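Local coordinates for protein N-alpha-acetyltransferase 35, NatC auxiliary subunit (Saccharomyces cerevisiae, PDB 6YGA) that serves as the auxiliary subunit MAK10 of the NatC N-terminal acetyltransferase, which acetylates the N-terminal methionine of the L-A virus Gag protein, at residues Y440-S451 and P591-E599; H367-T375 and Q530-L541. All coordinates share one frame; numbering follows the deposited sequence.

Contact 1: residues Y440-S451 and P591-E599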
loop_
_atom_site.group_PDB
_atom_site.type_symbol
_atom_site.label_atom_id
_atom_site.label_comp_id
_atom_site.label_asym_id
_atom_site.label_seq_id
_atom_site.Cartn_x
_atom_site.Cartn_y
_atom_site.Cartn_z
ATOM N N TYR B 440 3.170 -28.074 4.314
ATOM C CA TYR B 440 4.522 -27.705 4.720
ATOM C C TYR B 440 5.262 -27.010 3.586
ATOM O O TYR B 440 5.962 -26.014 3.810
ATOM C CB TYR B 440 5.285 -28.942 5.190
ATOM C CG TYR B 440 6.682 -28.651 5.683
ATOM C CD1 TYR B 440 6.894 -27.861 6.807
ATOM C CD2 TYR B 440 7.788 -29.178 5.032
ATOM C CE1 TYR B 440 8.171 -27.599 7.264
ATOM C CE2 TYR B 440 9.066 -28.923 5.480
ATOM C CZ TYR B 440 9.254 -28.134 6.595
ATOM O OH TYR B 440 10.531 -27.879 7.040
ATOM N N PHE B 441 5.105 -27.509 2.358
ATOM C CA PHE B 441 5.749 -26.873 1.213
ATOM C C PHE B 441 5.287 -25.432 1.045
ATOM O O PHE B 441 6.104 -24.537 0.797
ATOM C CB PHE B 441 5.470 -27.665 -0.064
ATOM C CG PHE B 441 5.767 -26.895 -1.315
ATOM C CD1 PHE B 441 7.073 -26.737 -1.754
ATOM C CD2 PHE B 441 4.742 -26.315 -2.045
ATOM C CE1 PHE B 441 7.350 -26.020 -2.900
ATOM C CE2 PHE B 441 5.013 -25.597 -3.191
ATOM C CZ PHE B 441 6.317 -25.449 -3.621
HETATM N N MSE B 442 3.986 -25.189 1.163
HETATM C CA MSE B 442 3.444 -23.846 1.010
HETATM C C MSE B 442 3.877 -22.922 2.143
HETATM O O MSE B 442 4.213 -21.762 1.908
HETATM C CB MSE B 442 1.920 -23.896 0.929
HETATM C CG MSE B 442 1.409 -24.612 -0.302
HETATM SE SE MSE B 442 1.793 -23.617 -1.933
HETATM C CE MSE B 442 0.627 -22.094 -1.594
ATOM N N LYS B 443 3.868 -23.436 3.374
ATOM C CA LYS B 443 4.285 -22.618 4.509
ATOM C C LYS B 443 5.751 -22.220 4.391
ATOM O O LYS B 443 6.102 -21.046 4.543
ATOM C CB LYS B 443 4.041 -23.365 5.819
ATOM C CG LYS B 443 4.314 -22.523 7.053
ATOM C CD LYS B 443 4.235 -23.353 8.314
ATOM C CE LYS B 443 5.403 -24.317 8.407
ATOM N NZ LYS B 443 5.297 -25.183 9.611
ATOM N N LEU B 444 6.624 -23.192 4.108
ATOM C CA LEU B 444 8.056 -22.912 4.069
ATOM C C LEU B 444 8.419 -22.037 2.872
ATOM O O LEU B 444 9.291 -21.166 2.976
ATOM C CB LEU B 444 8.839 -24.225 4.054
ATOM C CG LEU B 444 10.350 -24.116 4.257
ATOM C CD1 LEU B 444 10.669 -23.153 5.391
ATOM C CD2 LEU B 444 10.943 -25.487 4.541
ATOM N N SER B 445 7.759 -22.253 1.729
ATOM C CA SER B 445 7.938 -21.361 0.585
ATOM C C SER B 445 7.464 -19.951 0.911
ATOM O O SER B 445 8.066 -18.966 0.468
ATOM C CB SER B 445 7.184 -21.897 -0.631
ATOM O OG SER B 445 7.774 -23.083 -1.127
ATOM N N SER B 446 6.378 -19.834 1.676
ATOM C CA SER B 446 5.891 -18.513 2.057
ATOM C C SER B 446 6.836 -17.848 3.049
ATOM O O SER B 446 7.041 -16.630 2.992
ATOM C CB SER B 446 4.481 -18.616 2.637
ATOM O OG SER B 446 3.547 -19.006 1.646
HETATM N N MSE B 447 7.420 -18.623 3.958
HETATM C CA MSE B 447 8.385 -18.085 4.914
HETATM C C MSE B 447 9.587 -17.492 4.185
HETATM O O MSE B 447 10.079 -16.419 4.538
HETATM C CB MSE B 447 8.854 -19.169 5.890
HETATM C CG MSE B 447 7.779 -19.700 6.830
HETATM SE SE MSE B 447 8.372 -21.270 7.840
HETATM C CE MSE B 447 9.601 -20.417 9.088
ATOM N N ILE B 448 10.051 -18.209 3.160
ATOM C CA ILE B 448 11.195 -17.753 2.380
ATOM C C ILE B 448 10.829 -16.518 1.567
ATOM O O ILE B 448 11.564 -15.524 1.549
ATOM C CB ILE B 448 11.709 -18.894 1.484
ATOM C CG1 ILE B 448 12.337 -20.001 2.339
ATOM C CG2 ILE B 448 12.679 -18.368 0.443
ATOM C CD1 ILE B 448 12.579 -21.295 1.589
ATOM N N GLU B 449 9.680 -16.562 0.885
ATOM C CA GLU B 449 9.243 -15.425 0.081
ATOM C C GLU B 449 9.016 -14.192 0.947
ATOM O O GLU B 449 9.380 -13.075 0.561
ATOM C CB GLU B 449 7.972 -15.791 -0.685
ATOM C CG GLU B 449 7.365 -14.652 -1.494
ATOM C CD GLU B 449 8.101 -14.393 -2.795
ATOM O OE1 GLU B 449 9.010 -15.178 -3.141
ATOM O OE2 GLU B 449 7.764 -13.407 -3.478
ATOM N N PHE B 450 8.422 -14.378 2.128
ATOM C CA PHE B 450 8.197 -13.261 3.041
ATOM C C PHE B 450 9.512 -12.626 3.481
ATOM O O PHE B 450 9.607 -11.399 3.598
ATOM C CB PHE B 450 7.396 -13.744 4.251
ATOM C CG PHE B 450 7.306 -12.742 5.367
ATOM C CD1 PHE B 450 6.440 -11.664 5.281
ATOM C CD2 PHE B 450 8.070 -12.893 6.512
ATOM C CE1 PHE B 450 6.348 -10.748 6.313
ATOM C CE2 PHE B 450 7.985 -11.983 7.545
ATOM C CZ PHE B 450 7.124 -10.908 7.447
ATOM N N SER B 451 10.539 -13.445 3.722
ATOM C CA SER B 451 11.804 -12.914 4.225
ATOM C C SER B 451 12.566 -12.169 3.137
ATOM O O SER B 451 13.055 -11.056 3.360
ATOM C CB SER B 451 12.661 -14.044 4.793
ATOM O OG SER B 451 12.000 -14.717 5.850
ATOM N N PRO B 591 7.987 -12.664 13.549
ATOM C CA PRO B 591 7.009 -13.386 12.712
ATOM C C PRO B 591 7.226 -14.890 12.645
ATOM O O PRO B 591 6.270 -15.627 12.376
ATOM C CB PRO B 591 7.188 -12.744 11.331
ATOM C CG PRO B 591 7.692 -11.395 11.609
ATOM C CD PRO B 591 8.588 -11.537 12.807
ATOM N N PHE B 592 8.445 -15.373 12.863
ATOM C CA PHE B 592 8.735 -16.796 12.769
ATOM C C PHE B 592 8.795 -17.464 14.136
ATOM O O PHE B 592 9.169 -18.636 14.228
ATOM C CB PHE B 592 10.052 -17.015 12.021
ATOM C CG PHE B 592 10.267 -16.063 10.870
ATOM C CD1 PHE B 592 9.701 -16.309 9.627
ATOM C CD2 PHE B 592 11.044 -14.925 11.029
ATOM C CE1 PHE B 592 9.902 -15.435 8.569
ATOM C CE2 PHE B 592 11.249 -14.046 9.975
ATOM C CZ PHE B 592 10.678 -14.303 8.744
ATOM N N ASN B 593 8.421 -16.749 15.197
ATOM C CA ASN B 593 8.691 -17.234 16.545
ATOM C C ASN B 593 7.762 -18.376 16.941
ATOM O O ASN B 593 8.162 -19.259 17.706
ATOM C CB ASN B 593 8.577 -16.078 17.539
ATOM C CG ASN B 593 9.140 -16.423 18.893
ATOM O OD1 ASN B 593 10.037 -17.259 19.015
ATOM N ND2 ASN B 593 8.610 -15.784 19.929
ATOM N N SER B 594 6.537 -18.385 16.428
ATOM C CA SER B 594 5.551 -19.388 16.804
ATOM C C SER B 594 5.527 -20.594 15.871
ATOM O O SER B 594 4.695 -21.488 16.060
ATOM C CB SER B 594 4.161 -18.749 16.860
ATOM O OG SER B 594 4.140 -17.703 17.815
ATOM N N ILE B 595 6.407 -20.646 14.879
ATOM C CA ILE B 595 6.440 -21.755 13.932
ATOM C C ILE B 595 7.353 -22.840 14.490
ATOM O O ILE B 595 8.518 -22.582 14.809
ATOM C CB ILE B 595 6.904 -21.288 12.546
ATOM C CG1 ILE B 595 5.882 -20.309 11.957
ATOM C CG2 ILE B 595 7.107 -22.480 11.623
ATOM C CD1 ILE B 595 6.261 -19.746 10.600
ATOM N N GLY B 596 6.821 -24.052 14.617
ATOM C CA GLY B 596 7.557 -25.135 15.235
ATOM C C GLY B 596 8.573 -25.795 14.328
ATOM O O GLY B 596 9.692 -26.095 14.757
ATOM N N VAL B 597 8.200 -26.038 13.073
ATOM C CA VAL B 597 9.058 -26.736 12.122
ATOM C C VAL B 597 9.117 -25.929 10.831
ATOM O O VAL B 597 8.079 -25.699 10.202
ATOM C CB VAL B 597 8.575 -28.164 11.837
ATOM C CG1 VAL B 597 9.491 -28.834 10.834
ATOM C CG2 VAL B 597 8.524 -28.966 13.127
ATOM N N PRO B 598 10.297 -25.459 10.398
ATOM C CA PRO B 598 11.561 -25.629 11.125
ATOM C C PRO B 598 11.703 -24.628 12.269
ATOM O O PRO B 598 11.276 -23.483 12.124
ATOM C CB PRO B 598 12.632 -25.379 10.047
ATOM C CG PRO B 598 11.887 -25.038 8.777
ATOM C CD PRO B 598 10.485 -24.692 9.159
ATOM N N GLU B 599 12.294 -25.052 13.383
ATOM C CA GLU B 599 12.405 -24.177 14.542
ATOM C C GLU B 599 13.252 -22.951 14.222
ATOM O O GLU B 599 14.231 -23.023 13.474
ATOM C CB GLU B 599 13.014 -24.934 15.724
ATOM C CG GLU B 599 14.366 -25.559 15.423
ATOM C CD GLU B 599 15.114 -25.963 16.676
ATOM O OE1 GLU B 599 14.550 -25.812 17.780
ATOM O OE2 GLU B 599 16.267 -26.428 16.560
#
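Met447, a selenomethionine, and Ile595 reach for each other tip to tip, with CE of Met447 3.7 Å from CD1 of Ile595. The selenomethionine chain runs out extended from the helix and bends only at its last torsion (chi3 73°), which turns the methyl group so that it also meets CD1 of the Phe592 ring; a long, unbranched, flexible side chain suits a place where one methyl must meet both an aliphatic and an aromatic neighbour. Phe592 sits obliquely against Phe450, their planes at 65°. CZ of Phe592 lies at the edge of the Phe450 ring, 3.7 Å from CD2 of Phe450. Pro591 brings its CB to CE2 of Phe450, the two side chains crossing at about a right angle. Ser451 OG lies 3.2 Å from CZ of Phe592, while it donates a hydrogen bond within the helix to Met447 O.

The arrangement is a helix packed against an irregular connection: helix 433-456 of the TPR-like helical region is lined along one side by the loop between helices 581-588 and 603-613. A type I turn from Phe592 to Ile595 lets both of these apolar residues face the helix.

At the other end Lys443 slides past Ile595 in the opposite direction, and its NZ gives a 2.9 Å hydrogen bond to Val597 O, nearly along the C=O axis. The same ammonium forms a salt bridge with Asp421 and a hydrogen bond with Gln424, so the charge of this buried lysine is probably offset by the aspartate. Tyr440 presents its ring edge to Val597 O, with CE1 3.5 Å away, while its OH touches CG of Pro598. A cis peptide bond precedes this proline, whose compact, puckered ring touches both Tyr440 and Leu444, its CG 4.1 Å from CD1 of Leu444.

Contact 2: residues H367-T375 and Q530-L541; sequences HVKEFSAQT and QLQATKQFLNYL. With EDO (1,2-ethanediol), chain C.
Thr534 supplies the polar part of the contact, its OG1 2.9 Å from Glu370 O, a carbonyl in the last turn of helix 360-372. This is a probable hydrogen bond, although the single hydroxyl proton could instead go to another acceptor. Gln530 NE2 donates to Thr534 OG1 over 3.0 Å, with the oxygen close to the amide plane. The bend at chi2 (61°) turns the glutamine amide along its own helix toward Thr534, one turn further on, while Gln530 OE1 lies 3.5 Å from Lys369 NZ. Glu370 directs its carboxylate elsewhere, to the backbone N of Ala319.

Segments 367-372 and 530-541, of helices 360-372 and 511-564, cross at -80°, almost perpendicular, their axes 8.4 Å apart at closest approach, in an all-helical region related to TPR repeats. Ala373, the first residue beyond the shorter helix, has positive phi (60°), and its small methyl allows a close approach to the long helix, packing on CG of Gln530 and CD2 of Leu531.

The apolar contacts gather round Phe371. Its CE1 meets CD2 of Leu538 at 3.9 Å, whereas CE2 of Phe537 and CD1 of Leu541 come to the ring's edge; the side chains of Phe537, Leu538 and Leu541 each cross that of Phe371 at about a right angle. Beside the two phenylalanines, an ethanediol molecule, probably from the crystallisation liquor, hydrogen-bonds through O1 to His367 O.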
loop_
_atom_site.group_PDB
_atom_site.type_symbol
_atom_site.label_atom_id
_atom_site.label_comp_id
_atom_site.label_asym_id
_atom_site.label_seq_id
_atom_site.Cartn_x
_atom_site.Cartn_y
_atom_site.Cartn_z
ATOM N N HIS B 367 -3.830 -29.001 -6.769
ATOM C CA HIS B 367 -2.502 -28.591 -6.330
ATOM C C HIS B 367 -1.799 -29.722 -5.593
ATOM O O HIS B 367 -0.616 -29.989 -5.833
ATOM C CB HIS B 367 -2.590 -27.351 -5.440
ATOM C CG HIS B 367 -2.956 -26.102 -6.178
ATOM N ND1 HIS B 367 -4.212 -25.892 -6.705
ATOM C CD2 HIS B 367 -2.231 -24.999 -6.481
ATOM C CE1 HIS B 367 -4.245 -24.713 -7.299
ATOM N NE2 HIS B 367 -3.056 -24.152 -7.179
ATOM N N VAL B 368 -2.515 -30.402 -4.696
ATOM C CA VAL B 368 -1.922 -31.512 -3.956
ATOM C C VAL B 368 -1.542 -32.640 -4.903
ATOM O O VAL B 368 -0.480 -33.257 -4.763
ATOM C CB VAL B 368 -2.888 -31.999 -2.859
ATOM C CG1 VAL B 368 -2.292 -33.185 -2.115
ATOM C CG2 VAL B 368 -3.216 -30.865 -1.900
ATOM N N LYS B 369 -2.397 -32.917 -5.889
ATOM C CA LYS B 369 -2.143 -34.019 -6.812
ATOM C C LYS B 369 -0.909 -33.761 -7.666
ATOM O O LYS B 369 -0.093 -34.665 -7.872
ATOM C CB LYS B 369 -3.368 -34.251 -7.695
ATOM C CG LYS B 369 -3.130 -35.170 -8.878
ATOM C CD LYS B 369 -4.449 -35.702 -9.409
ATOM C CE LYS B 369 -4.384 -35.976 -10.901
ATOM N NZ LYS B 369 -4.300 -34.716 -11.693
ATOM N N GLU B 370 -0.751 -32.541 -8.177
ATOM C CA GLU B 370 0.396 -32.269 -9.036
ATOM C C GLU B 370 1.695 -32.227 -8.241
ATOM O O GLU B 370 2.767 -32.483 -8.800
ATOM C CB GLU B 370 0.180 -30.968 -9.816
ATOM C CG GLU B 370 -1.001 -31.035 -10.786
ATOM C CD GLU B 370 -1.278 -29.714 -11.496
ATOM O OE1 GLU B 370 -0.327 -28.943 -11.723
ATOM O OE2 GLU B 370 -2.455 -29.444 -11.825
ATOM N N PHE B 371 1.626 -31.917 -6.946
ATOM C CA PHE B 371 2.815 -31.889 -6.103
ATOM C C PHE B 371 3.171 -33.257 -5.536
ATOM O O PHE B 371 4.357 -33.553 -5.347
ATOM C CB PHE B 371 2.625 -30.891 -4.959
ATOM C CG PHE B 371 3.795 -30.819 -4.018
ATOM C CD1 PHE B 371 4.890 -30.022 -4.314
ATOM C CD2 PHE B 371 3.800 -31.544 -2.835
ATOM C CE1 PHE B 371 5.973 -29.949 -3.449
ATOM C CE2 PHE B 371 4.879 -31.482 -1.965
ATOM C CZ PHE B 371 5.969 -30.682 -2.271
ATOM N N SER B 372 2.176 -34.102 -5.262
ATOM C CA SER B 372 2.422 -35.396 -4.644
ATOM C C SER B 372 2.178 -36.581 -5.565
ATOM O O SER B 372 2.625 -37.686 -5.243
ATOM C CB SER B 372 1.550 -35.567 -3.394
ATOM O OG SER B 372 0.193 -35.745 -3.750
ATOM N N ALA B 373 1.481 -36.383 -6.687
ATOM C CA ALA B 373 1.201 -37.449 -7.652
ATOM C C ALA B 373 0.414 -38.590 -7.012
ATOM O O ALA B 373 0.658 -39.766 -7.290
ATOM C CB ALA B 373 2.489 -37.970 -8.295
ATOM N N GLN B 374 -0.549 -38.248 -6.158
ATOM C CA GLN B 374 -1.352 -39.246 -5.464
ATOM C C GLN B 374 -2.821 -38.858 -5.496
ATOM O O GLN B 374 -3.180 -37.728 -5.148
ATOM C CB GLN B 374 -0.880 -39.428 -4.021
ATOM C CG GLN B 374 0.163 -40.522 -3.864
ATOM C CD GLN B 374 0.772 -40.561 -2.480
ATOM O OE1 GLN B 374 0.698 -39.590 -1.728
ATOM N NE2 GLN B 374 1.384 -41.689 -2.135
ATOM N N THR B 375 -3.660 -39.802 -5.912
ATOM C CA THR B 375 -5.095 -39.585 -5.930
ATOM C C THR B 375 -5.626 -39.521 -4.501
ATOM O O THR B 375 -5.079 -40.162 -3.601
ATOM C CB THR B 375 -5.799 -40.709 -6.687
ATOM O OG1 THR B 375 -5.607 -41.948 -5.991
ATOM C CG2 THR B 375 -5.237 -40.829 -8.092
ATOM N N GLN B 530 1.362 -39.103 -14.314
ATOM C CA GLN B 530 1.395 -38.080 -13.273
ATOM C C GLN B 530 2.679 -38.160 -12.453
ATOM O O GLN B 530 3.225 -37.128 -12.044
ATOM C CB GLN B 530 0.170 -38.209 -12.368
ATOM C CG GLN B 530 0.100 -37.150 -11.284
ATOM C CD GLN B 530 0.030 -35.748 -11.855
ATOM O OE1 GLN B 530 -0.940 -35.386 -12.521
ATOM N NE2 GLN B 530 1.063 -34.953 -11.605
ATOM N N LEU B 531 3.175 -39.375 -12.198
ATOM C CA LEU B 531 4.433 -39.524 -11.472
ATOM C C LEU B 531 5.587 -38.881 -12.231
ATOM O O LEU B 531 6.416 -38.182 -11.639
ATOM C CB LEU B 531 4.721 -41.001 -11.212
ATOM C CG LEU B 531 3.940 -41.673 -10.083
ATOM C CD1 LEU B 531 4.077 -43.186 -10.169
ATOM C CD2 LEU B 531 4.419 -41.168 -8.732
ATOM N N GLN B 532 5.658 -39.105 -13.546
ATOM C CA GLN B 532 6.720 -38.485 -14.330
ATOM C C GLN B 532 6.592 -36.970 -14.318
ATOM O O GLN B 532 7.593 -36.256 -14.187
ATOM C CB GLN B 532 6.700 -39.014 -15.762
ATOM C CG GLN B 532 7.024 -40.493 -15.886
ATOM C CD GLN B 532 8.481 -40.809 -15.592
ATOM O OE1 GLN B 532 9.332 -39.918 -15.570
ATOM N NE2 GLN B 532 8.776 -42.085 -15.368
ATOM N N ALA B 533 5.368 -36.458 -14.448
ATOM C CA ALA B 533 5.173 -35.012 -14.442
ATOM C C ALA B 533 5.548 -34.419 -13.090
ATOM O O ALA B 533 6.212 -33.378 -13.018
ATOM C CB ALA B 533 3.726 -34.674 -14.804
ATOM N N THR B 534 5.128 -35.072 -12.003
ATOM C CA THR B 534 5.506 -34.616 -10.671
ATOM C C THR B 534 7.015 -34.697 -10.468
ATOM O O THR B 534 7.620 -33.787 -9.890
ATOM C CB THR B 534 4.767 -35.437 -9.614
ATOM O OG1 THR B 534 3.362 -35.171 -9.703
ATOM C CG2 THR B 534 5.251 -35.089 -8.214
ATOM N N LYS B 535 7.644 -35.774 -10.947
ATOM C CA LYS B 535 9.091 -35.901 -10.809
ATOM C C LYS B 535 9.814 -34.747 -11.493
ATOM O O LYS B 535 10.747 -34.165 -10.929
ATOM C CB LYS B 535 9.555 -37.241 -11.378
ATOM C CG LYS B 535 11.063 -37.403 -11.423
ATOM C CD LYS B 535 11.460 -38.654 -12.186
ATOM C CE LYS B 535 12.970 -38.764 -12.286
ATOM N NZ LYS B 535 13.404 -39.998 -12.991
ATOM N N GLN B 536 9.387 -34.393 -12.707
ATOM C CA GLN B 536 10.025 -33.296 -13.425
ATOM C C GLN B 536 9.669 -31.944 -12.823
ATOM O O GLN B 536 10.469 -31.006 -12.900
ATOM C CB GLN B 536 9.642 -33.361 -14.899
ATOM C CG GLN B 536 10.131 -34.636 -15.556
ATOM C CD GLN B 536 9.280 -35.058 -16.729
ATOM O OE1 GLN B 536 8.815 -34.225 -17.509
ATOM N NE2 GLN B 536 9.063 -36.361 -16.859
ATOM N N PHE B 537 8.485 -31.824 -12.215
ATOM C CA PHE B 537 8.147 -30.605 -11.487
ATOM C C PHE B 537 9.047 -30.431 -10.269
ATOM O O PHE B 537 9.607 -29.351 -10.049
ATOM C CB PHE B 537 6.670 -30.628 -11.083
ATOM C CG PHE B 537 6.259 -29.484 -10.192
ATOM C CD1 PHE B 537 6.646 -28.183 -10.474
ATOM C CD2 PHE B 537 5.463 -29.712 -9.082
ATOM C CE1 PHE B 537 6.260 -27.135 -9.652
ATOM C CE2 PHE B 537 5.073 -28.669 -8.261
ATOM C CZ PHE B 537 5.471 -27.379 -8.549
ATOM N N LEU B 538 9.205 -31.488 -9.465
ATOM C CA LEU B 538 10.102 -31.411 -8.315
ATOM C C LEU B 538 11.539 -31.159 -8.749
ATOM O O LEU B 538 12.323 -30.565 -8.000
ATOM C CB LEU B 538 10.018 -32.693 -7.487
ATOM C CG LEU B 538 8.673 -32.961 -6.811
ATOM C CD1 LEU B 538 8.661 -34.324 -6.142
ATOM C CD2 LEU B 538 8.363 -31.865 -5.804
ATOM N N ASN B 539 11.901 -31.600 -9.954
ATOM C CA ASN B 539 13.228 -31.304 -10.475
ATOM C C ASN B 539 13.423 -29.803 -10.649
ATOM O O ASN B 539 14.505 -29.273 -10.370
ATOM C CB ASN B 539 13.438 -32.032 -11.799
ATOM C CG ASN B 539 14.776 -32.713 -11.873
ATOM O OD1 ASN B 539 14.934 -33.846 -11.415
ATOM N ND2 ASN B 539 15.758 -32.028 -12.448
ATOM N N TYR B 540 12.385 -29.101 -11.106
ATOM C CA TYR B 540 12.474 -27.653 -11.255
ATOM C C TYR B 540 12.525 -26.957 -9.898
ATOM O O TYR B 540 13.305 -26.016 -9.709
ATOM C CB TYR B 540 11.296 -27.137 -12.081
ATOM C CG TYR B 540 11.021 -25.661 -11.895
ATOM C CD1 TYR B 540 11.912 -24.705 -12.365
ATOM C CD2 TYR B 540 9.868 -25.224 -11.254
ATOM C CE1 TYR B 540 11.665 -23.354 -12.197
ATOM C CE2 TYR B 540 9.610 -23.873 -11.084
ATOM C CZ TYR B 540 10.514 -22.941 -11.558
ATOM O OH TYR B 540 10.275 -21.593 -11.396
ATOM N N LEU B 541 11.700 -27.402 -8.946
ATOM C CA LEU B 541 11.707 -26.793 -7.619
ATOM C C LEU B 541 13.058 -26.971 -6.939
ATOM O O LEU B 541 13.533 -26.069 -6.240
ATOM C CB LEU B 541 10.594 -27.389 -6.759
ATOM C CG LEU B 541 9.156 -27.072 -7.173
ATOM C CD1 LEU B 541 8.175 -27.768 -6.247
ATOM C CD2 LEU B 541 8.917 -25.569 -7.180
HETATM C C1 EDO C . 1.062 -26.787 -6.933
HETATM O O1 EDO C . 1.548 -28.057 -6.483
HETATM C C2 EDO C . 1.448 -25.702 -5.934
HETATM O O2 EDO C . 0.863 -25.987 -4.657
#

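From the N terminus the chain first passes 367-375, at the end of helix 360-372, then 440-451 on helix 433-456. Next comes 530-541 on the long helix 511-564, which closes the loop of contact 2; 591-599 closes that of contact 1. The segments alternate, so the two loops, both largely helical between their ends, cross rather than nest. Contact 2 ties a short helix across the long one, and contact 1 brings a later connecting loop onto helix 433-456. They meet directly where Phe441, from contact 1, packs against Phe371 and Leu541 of contact 2, so that helix 433-456 joins both within the same TPR-like family region.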